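EtuB protein (Clostridium kluyveri DSM 555, PDB 3IO0) probably forms part of the shell of a bacterial microcompartment associated with ethanol utilisation, as a trimer of chains that each carry two tandem microcompartment domains. Local coordinates at residues E71-G83 with N180-T192. Residues are numbered along the deposited sequence; the frame is centred on the assembly and turned at random.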
ATOM      1  N   GLU A  71       0.717 -12.362   8.161  1.00 45.84           N
ATOM      2  CA  GLU A  71       0.211 -11.305   7.280  1.00 46.34           C
ATOM      3  C   GLU A  71       1.306 -10.326   6.850  1.00 46.75           C
ATOM      4  O   GLU A  71       2.268 -10.085   7.590  1.00 46.92           O
ATOM      5  CB  GLU A  71      -0.926 -10.555   7.955  1.00 46.19           C
ATOM      6  CG  GLU A  71      -1.952 -11.473   8.595  1.00 47.29           C
ATOM      7  CD  GLU A  71      -3.152 -10.744   9.167  1.00 48.96           C
ATOM      8  OE1 GLU A  71      -3.535  -9.682   8.629  1.00 49.96           O
ATOM      9  OE2 GLU A  71      -3.722 -11.243  10.159  1.00 49.84           O
ATOM     10  N   LEU A  72       1.148  -9.763   5.649  1.00 47.22           N
ATOM     11  CA  LEU A  72       2.145  -8.869   5.050  1.00 47.21           C
ATOM     12  C   LEU A  72       1.573  -7.507   4.643  1.00 47.45           C
ATOM     13  O   LEU A  72       0.992  -7.411   3.571  1.00 47.35           O
ATOM     14  CB  LEU A  72       2.682  -9.515   3.773  1.00 47.19           C
ATOM     15  CG  LEU A  72       3.723 -10.640   3.673  1.00 47.73           C
ATOM     16  CD1 LEU A  72       3.913 -11.438   4.942  1.00 48.86           C
ATOM     17  CD2 LEU A  72       3.365 -11.577   2.519  1.00 47.22           C
ATOM     18  N   PRO A  73       1.757  -6.443   5.468  1.00 48.00           N
ATOM     19  CA  PRO A  73       1.714  -5.053   4.887  1.00 48.47           C
ATOM     20  C   PRO A  73       2.966  -5.151   4.037  1.00 48.95           C
ATOM     21  O   PRO A  73       3.535  -6.224   4.103  1.00 49.87           O
ATOM     22  CB  PRO A  73       1.938  -4.157   6.100  1.00 48.61           C
ATOM     23  CG  PRO A  73       2.488  -5.070   7.215  1.00 47.84           C
ATOM     24  CD  PRO A  73       2.056  -6.466   6.917  1.00 47.69           C
ATOM     25  N   ARG A  74       3.512  -4.217   3.262  1.00 49.24           N
ATOM     26  CA  ARG A  74       3.156  -2.904   2.705  1.00 49.03           C
ATOM     27  C   ARG A  74       3.625  -1.802   3.563  1.00 49.66           C
ATOM     28  O   ARG A  74       2.879  -0.917   3.975  1.00 50.09           O
ATOM     29  CB  ARG A  74       1.838  -2.676   1.991  1.00 48.35           C
ATOM     30  CG  ARG A  74       2.119  -1.670   0.790  1.00 47.08           C
ATOM     31  CD  ARG A  74       3.347  -2.122  -0.085  1.00 45.69           C
ATOM     32  NE  ARG A  74       3.983  -1.109  -0.949  1.00 44.70           N
ATOM     33  CZ  ARG A  74       5.238  -0.657  -0.803  1.00 44.05           C
ATOM     34  NH1 ARG A  74       6.010  -1.099   0.185  1.00 45.82           N
ATOM     35  NH2 ARG A  74       5.736   0.256  -1.628  1.00 40.78           N
ATOM     36  N   ASP A  75       4.928  -1.897   3.790  1.00 50.08           N
ATOM     37  CA  ASP A  75       5.629  -1.048   4.692  1.00 50.56           C
ATOM     38  C   ASP A  75       6.966  -0.780   4.029  1.00 50.80           C
ATOM     39  O   ASP A  75       7.004  -0.455   2.826  1.00 51.16           O
ATOM     40  CB  ASP A  75       5.799  -1.777   6.011  1.00 50.19           C
ATOM     41  CG  ASP A  75       5.948  -0.831   7.162  1.00 51.18           C
ATOM     42  OD1 ASP A  75       6.439   0.305   6.950  1.00 53.47           O
ATOM     43  OD2 ASP A  75       5.570  -1.214   8.281  1.00 51.90           O
ATOM     44  N   THR A  76       8.037  -0.862   4.820  1.00 50.49           N
ATOM     45  CA  THR A  76       9.369  -1.180   4.331  1.00 50.22           C
ATOM     46  C   THR A  76      10.246  -0.091   3.741  1.00 50.54           C
ATOM     47  O   THR A  76      11.110  -0.431   2.969  1.00 51.43           O
ATOM     48  CB  THR A  76       9.305  -2.279   3.234  1.00 50.22           C
ATOM     49  OG1 THR A  76      10.494  -3.069   3.261  1.00 50.23           O
ATOM     50  CG2 THR A  76       9.181  -1.665   1.865  1.00 48.73           C
ATOM     51  N   LYS A  77      10.124   1.188   4.062  1.00 50.56           N
ATOM     52  CA  LYS A  77       9.351   1.755   5.108  1.00 50.37           C
ATOM     53  C   LYS A  77       9.287   3.222   4.653  1.00 50.68           C
ATOM     54  O   LYS A  77       9.961   4.061   5.240  1.00 50.83           O
ATOM     55  CB  LYS A  77      10.168   1.616   6.391  1.00 50.09           C
ATOM     56  CG  LYS A  77       9.539   2.131   7.637  1.00 49.60           C
ATOM     57  CD  LYS A  77      10.539   2.973   8.425  1.00 48.47           C
ATOM     58  CE  LYS A  77      11.362   2.178   9.427  1.00 46.98           C
ATOM     59  NZ  LYS A  77      11.967   3.095  10.456  1.00 44.59           N
ATOM     60  N   GLY A  78       8.632   3.538   3.528  1.00 50.66           N
ATOM     61  CA  GLY A  78       8.394   2.637   2.384  1.00 50.64           C
ATOM     62  C   GLY A  78       9.131   3.218   1.181  1.00 50.10           C
ATOM     63  O   GLY A  78       9.860   4.159   1.361  1.00 50.48           O
ATOM     64  N   GLY A  79       9.018   2.672  -0.033  1.00 50.23           N
ATOM     65  CA  GLY A  79       8.473   1.326  -0.339  1.00 49.64           C
ATOM     66  C   GLY A  79       9.706   0.485  -0.193  1.00 48.80           C
ATOM     67  O   GLY A  79      10.508   0.821   0.653  1.00 48.61           O
ATOM     68  N   ALA A  80       9.913  -0.575  -0.979  1.00 48.35           N
ATOM     69  CA  ALA A  80       9.004  -1.093  -1.994  1.00 47.64           C
ATOM     70  C   ALA A  80       8.433  -2.494  -1.652  1.00 47.18           C
ATOM     71  O   ALA A  80       7.736  -3.085  -2.480  1.00 47.07           O
ATOM     72  CB  ALA A  80       9.733  -1.147  -3.336  1.00 47.57           C
ATOM     73  N   GLY A  81       8.726  -3.015  -0.452  1.00 46.59           N
ATOM     74  CA  GLY A  81       8.319  -4.364  -0.027  1.00 45.94           C
ATOM     75  C   GLY A  81       7.305  -4.439   1.107  1.00 45.95           C
ATOM     76  O   GLY A  81       6.525  -3.505   1.341  1.00 46.02           O
ATOM     77  N   HIS A  82       7.297  -5.578   1.787  1.00 45.81           N
ATOM     78  CA  HIS A  82       6.519  -5.795   3.011  1.00 45.86           C
ATOM     79  C   HIS A  82       7.481  -5.525   4.205  1.00 46.28           C
ATOM     80  O   HIS A  82       8.692  -5.512   3.978  1.00 46.79           O
ATOM     81  CB  HIS A  82       6.051  -7.241   2.993  1.00 45.72           C
ATOM     82  CG  HIS A  82       5.315  -7.639   1.744  1.00 45.86           C
ATOM     83  ND1 HIS A  82       5.895  -8.389   0.744  1.00 46.41           N
ATOM     84  CD2 HIS A  82       4.033  -7.427   1.352  1.00 45.80           C
ATOM     85  CE1 HIS A  82       5.009  -8.615  -0.212  1.00 45.63           C
ATOM     86  NE2 HIS A  82       3.871  -8.040   0.133  1.00 45.21           N
ATOM     87  N   GLY A  83       7.062  -5.345   5.467  1.00 46.17           N
ATOM     88  CA  GLY A  83       5.772  -5.640   6.051  1.00 46.04           C
ATOM     89  C   GLY A  83       5.752  -7.044   6.648  1.00 46.08           C
ATOM     90  O   GLY A  83       5.549  -8.013   5.908  1.00 46.91           O
ATOM     91  N   ASN A 180      -1.402  -9.536  -8.558  1.00 43.62           N
ATOM     92  CA  ASN A 180      -2.072 -10.828  -8.719  1.00 43.33           C
ATOM     93  C   ASN A 180      -2.658 -11.377  -7.420  1.00 43.36           C
ATOM     94  O   ASN A 180      -3.191 -12.472  -7.400  1.00 43.25           O
ATOM     95  CB  ASN A 180      -1.168 -11.861  -9.408  1.00 43.30           C
ATOM     96  CG  ASN A 180      -0.092 -12.439  -8.492  1.00 43.44           C
ATOM     97  OD1 ASN A 180       0.231 -11.903  -7.431  1.00 44.07           O
ATOM     98  ND2 ASN A 180       0.485 -13.544  -8.926  1.00 43.82           N
ATOM     99  N   GLY A 181      -2.540 -10.614  -6.335  1.00 43.58           N
ATOM    100  CA  GLY A 181      -3.171 -10.973  -5.075  1.00 43.57           C
ATOM    101  C   GLY A 181      -2.280 -11.748  -4.127  1.00 43.71           C
ATOM    102  O   GLY A 181      -2.665 -11.998  -2.990  1.00 44.36           O
ATOM    103  N   VAL A 182      -1.093 -12.135  -4.578  1.00 43.43           N
ATOM    104  CA  VAL A 182      -0.147 -12.843  -3.722  1.00 43.07           C
ATOM    105  C   VAL A 182       0.646 -11.849  -2.876  1.00 43.13           C
ATOM    106  O   VAL A 182       1.037 -12.160  -1.759  1.00 43.00           O
ATOM    107  CB  VAL A 182       0.810 -13.737  -4.551  1.00 43.22           C
ATOM    108  CG1 VAL A 182       1.913 -14.355  -3.673  1.00 42.88           C
ATOM    109  CG2 VAL A 182       0.031 -14.816  -5.286  1.00 42.68           C
ATOM    110  N   LEU A 183       0.873 -10.652  -3.410  1.00 43.36           N
ATOM    111  CA  LEU A 183       1.663  -9.636  -2.714  1.00 43.68           C
ATOM    112  C   LEU A 183       0.804  -8.433  -2.374  1.00 43.93           C
ATOM    113  O   LEU A 183      -0.146  -8.125  -3.086  1.00 44.51           O
ATOM    114  CB  LEU A 183       2.847  -9.174  -3.572  1.00 43.64           C
ATOM    115  CG  LEU A 183       3.708 -10.171  -4.354  1.00 43.35           C
ATOM    116  CD1 LEU A 183       4.776  -9.390  -5.079  1.00 43.10           C
ATOM    117  CD2 LEU A 183       4.323 -11.254  -3.473  1.00 42.41           C
ATOM    118  N   SER A 184       1.156  -7.736  -1.305  1.00 43.96           N
ATOM    119  CA  SER A 184       0.389  -6.587  -0.862  1.00 44.26           C
ATOM    120  C   SER A 184       0.694  -5.317  -1.642  1.00 44.46           C
ATOM    121  O   SER A 184       1.001  -4.283  -1.042  1.00 44.46           O
ATOM    122  CB  SER A 184       0.643  -6.344   0.620  1.00 44.32           C
ATOM    123  OG  SER A 184       0.252  -7.473   1.369  1.00 44.96           O
ATOM    124  N   TYR A 185       0.594  -5.388  -2.971  1.00 44.65           N
ATOM    125  CA  TYR A 185       0.867  -4.236  -3.844  1.00 44.94           C
ATOM    126  C   TYR A 185       2.281  -3.679  -3.698  1.00 44.83           C
ATOM    127  O   TYR A 185       2.484  -2.460  -3.677  1.00 44.83           O
ATOM    128  CB  TYR A 185      -0.109  -3.089  -3.578  1.00 45.52           C
ATOM    129  CG  TYR A 185      -1.565  -3.409  -3.712  1.00 46.15           C
ATOM    130  CD1 TYR A 185      -2.013  -4.397  -4.578  1.00 46.65           C
ATOM    131  CD2 TYR A 185      -2.508  -2.680  -3.002  1.00 47.09           C
ATOM    132  CE1 TYR A 185      -3.358  -4.677  -4.709  1.00 46.81           C
ATOM    133  CE2 TYR A 185      -3.860  -2.949  -3.134  1.00 47.70           C
ATOM    134  CZ  TYR A 185      -4.271  -3.952  -3.981  1.00 46.67           C
ATOM    135  OH  TYR A 185      -5.603  -4.212  -4.104  1.00 47.09           O
ATOM    136  N   THR A 186       3.254  -4.570  -3.580  1.00 44.68           N
ATOM    137  CA  THR A 186       4.648  -4.169  -3.491  1.00 44.29           C
ATOM    138  C   THR A 186       5.187  -4.042  -4.909  1.00 44.35           C
ATOM    139  O   THR A 186       4.599  -4.571  -5.851  1.00 44.37           O
ATOM    140  CB  THR A 186       5.456  -5.183  -2.657  1.00 44.11           C
ATOM    141  OG1 THR A 186       5.297  -6.496  -3.198  1.00 43.40           O
ATOM    142  CG2 THR A 186       4.950  -5.193  -1.221  1.00 43.99           C
ATOM    143  N   ASN A 187       6.279  -3.319  -5.091  1.00 44.48           N
ATOM    144  CA  ASN A 187       6.845  -3.239  -6.430  1.00 44.59           C
ATOM    145  C   ASN A 187       7.856  -4.367  -6.652  1.00 44.52           C
ATOM    146  O   ASN A 187       9.028  -4.120  -6.928  1.00 44.53           O
ATOM    147  CB  ASN A 187       7.453  -1.864  -6.694  1.00 44.50           C
ATOM    148  CG  ASN A 187       7.538  -1.542  -8.173  1.00 44.94           C
ATOM    149  OD1 ASN A 187       7.736  -2.427  -9.012  1.00 46.24           O
ATOM    150  ND2 ASN A 187       7.399  -0.265  -8.505  1.00 45.15           N
ATOM    151  N   GLU A 188       7.381  -5.604  -6.536  1.00 44.44           N
ATOM    152  CA  GLU A 188       8.245  -6.775  -6.610  1.00 44.67           C
ATOM    153  C   GLU A 188       7.662  -7.861  -7.495  1.00 44.86           C
ATOM    154  O   GLU A 188       6.441  -7.954  -7.659  1.00 44.86           O
ATOM    155  CB  GLU A 188       8.427  -7.385  -5.223  1.00 44.55           C
ATOM    156  CG  GLU A 188       9.006  -6.484  -4.150  1.00 44.81           C
ATOM    157  CD  GLU A 188       8.717  -7.018  -2.759  1.00 45.71           C
ATOM    158  OE1 GLU A 188       7.608  -7.557  -2.549  1.00 45.69           O
ATOM    159  OE2 GLU A 188       9.590  -6.905  -1.871  1.00 46.87           O
ATOM    160  N   ILE A 189       8.545  -8.685  -8.057  1.00 45.05           N
ATOM    161  CA  ILE A 189       8.175 -10.042  -8.479  1.00 44.90           C
ATOM    162  C   ILE A 189       8.775 -11.018  -7.469  1.00 45.28           C
ATOM    163  O   ILE A 189       9.977 -10.989  -7.212  1.00 45.33           O
ATOM    164  CB  ILE A 189       8.639 -10.380  -9.919  1.00 44.61           C
ATOM    165  CG1 ILE A 189       7.811  -9.606 -10.947  1.00 43.92           C
ATOM    166  CG2 ILE A 189       8.563 -11.879 -10.183  1.00 43.66           C
ATOM    167  CD1 ILE A 189       6.394 -10.100 -11.103  1.00 43.33           C
ATOM    168  N   LEU A 190       7.924 -11.855  -6.877  1.00 45.78           N
ATOM    169  CA  LEU A 190       8.365 -12.869  -5.920  1.00 46.33           C
ATOM    170  C   LEU A 190       8.193 -14.276  -6.471  1.00 46.96           C
ATOM    171  O   LEU A 190       7.205 -14.578  -7.136  1.00 47.28           O
ATOM    172  CB  LEU A 190       7.622 -12.732  -4.592  1.00 46.19           C
ATOM    173  CG  LEU A 190       7.939 -13.744  -3.485  1.00 45.79           C
ATOM    174  CD1 LEU A 190       8.180 -13.049  -2.143  1.00 45.59           C
ATOM    175  CD2 LEU A 190       6.854 -14.790  -3.380  1.00 44.34           C
ATOM    176  N   ILE A 191       9.168 -15.128  -6.184  1.00 47.55           N
ATOM    177  CA  ILE A 191       9.134 -16.516  -6.608  1.00 48.10           C
ATOM    178  C   ILE A 191       9.477 -17.372  -5.407  1.00 48.70           C
ATOM    179  O   ILE A 191      10.264 -16.977  -4.544  1.00 48.89           O
ATOM    180  CB  ILE A 191      10.034 -16.747  -7.877  1.00 48.23           C
ATOM    181  CG1 ILE A 191       9.184 -16.551  -9.110  1.00 48.25           C
ATOM    182  CG2 ILE A 191      10.648 -18.133  -7.984  1.00 47.99           C
ATOM    183  CD1 ILE A 191       7.800 -17.055  -8.935  1.00 48.29           C
ATOM    184  N   THR A 192       8.847 -18.529  -5.337  1.00 49.22           N
ATOM    185  CA  THR A 192       9.064 -19.443  -4.247  1.00 49.77           C
ATOM    186  C   THR A 192       9.357 -20.803  -4.839  1.00 50.44           C
ATOM    187  O   THR A 192       8.662 -21.260  -5.751  1.00 50.66           O
ATOM    188  CB  THR A 192       7.864 -19.426  -3.318  1.00 49.67           C
ATOM    189  OG1 THR A 192       8.227 -18.710  -2.139  1.00 50.30           O
ATOM    190  CG2 THR A 192       7.414 -20.803  -2.947  1.00 49.21           C
TER
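The two tandem microcompartment domains of EtuB meet here through equivalent loops, each joining the edge strand of its five-stranded antiparallel sheet to the strand beside it, and H82 and T186 face each other at the centre. Methyl CG2 of T186 lies over one face of the imidazole, 3.5 Å from the ring centroid and 16° off its normal, in a CH-pi contact, while L72 CG, from the same loop as H82, lies over the opposite face, toward its rim. With CG anti to the carbonyl carbon (chi1 -54°), H82 presents its NE2 edge to the other loop. There NE2 accepts the backbone N of S184 at 3.1 Å, a nearly straight bond lying in the ring plane, which should fix the rotation of the ring and is consistent with NE2 carrying no proton.

T186 is held in turn from its own segment, its OG1 donating to E188 OE1 at 2.6 Å. Further along, N187 N bonds to A80 O at 3.0 Å, and A80 CB packs 4.1 Å from N187 CB. At the other end of the contact, the S184 hydroxyl points at L72 O, but at 2.3 Å from OG the modelled hydrogen bond is too short to be trusted in detail. The aliphatic part of R74 runs along the backbone of S184 to T186: CD sits 3.3 Å from S184 O and 3.6 Å from T186 CG2.

The domain junction also lines the meeting place of the three chains: R74 NH2 bonds to R74 O of the third subunit, and Y185 meets Y185 of both other subunits edge-to-face. N187 ND2 bonds to D75 of the third subunit. Segment 71-83 links strands 66-71 and 84-90, while segment 180-192 runs into strand 189-195, between strands 145-152 and 171-176.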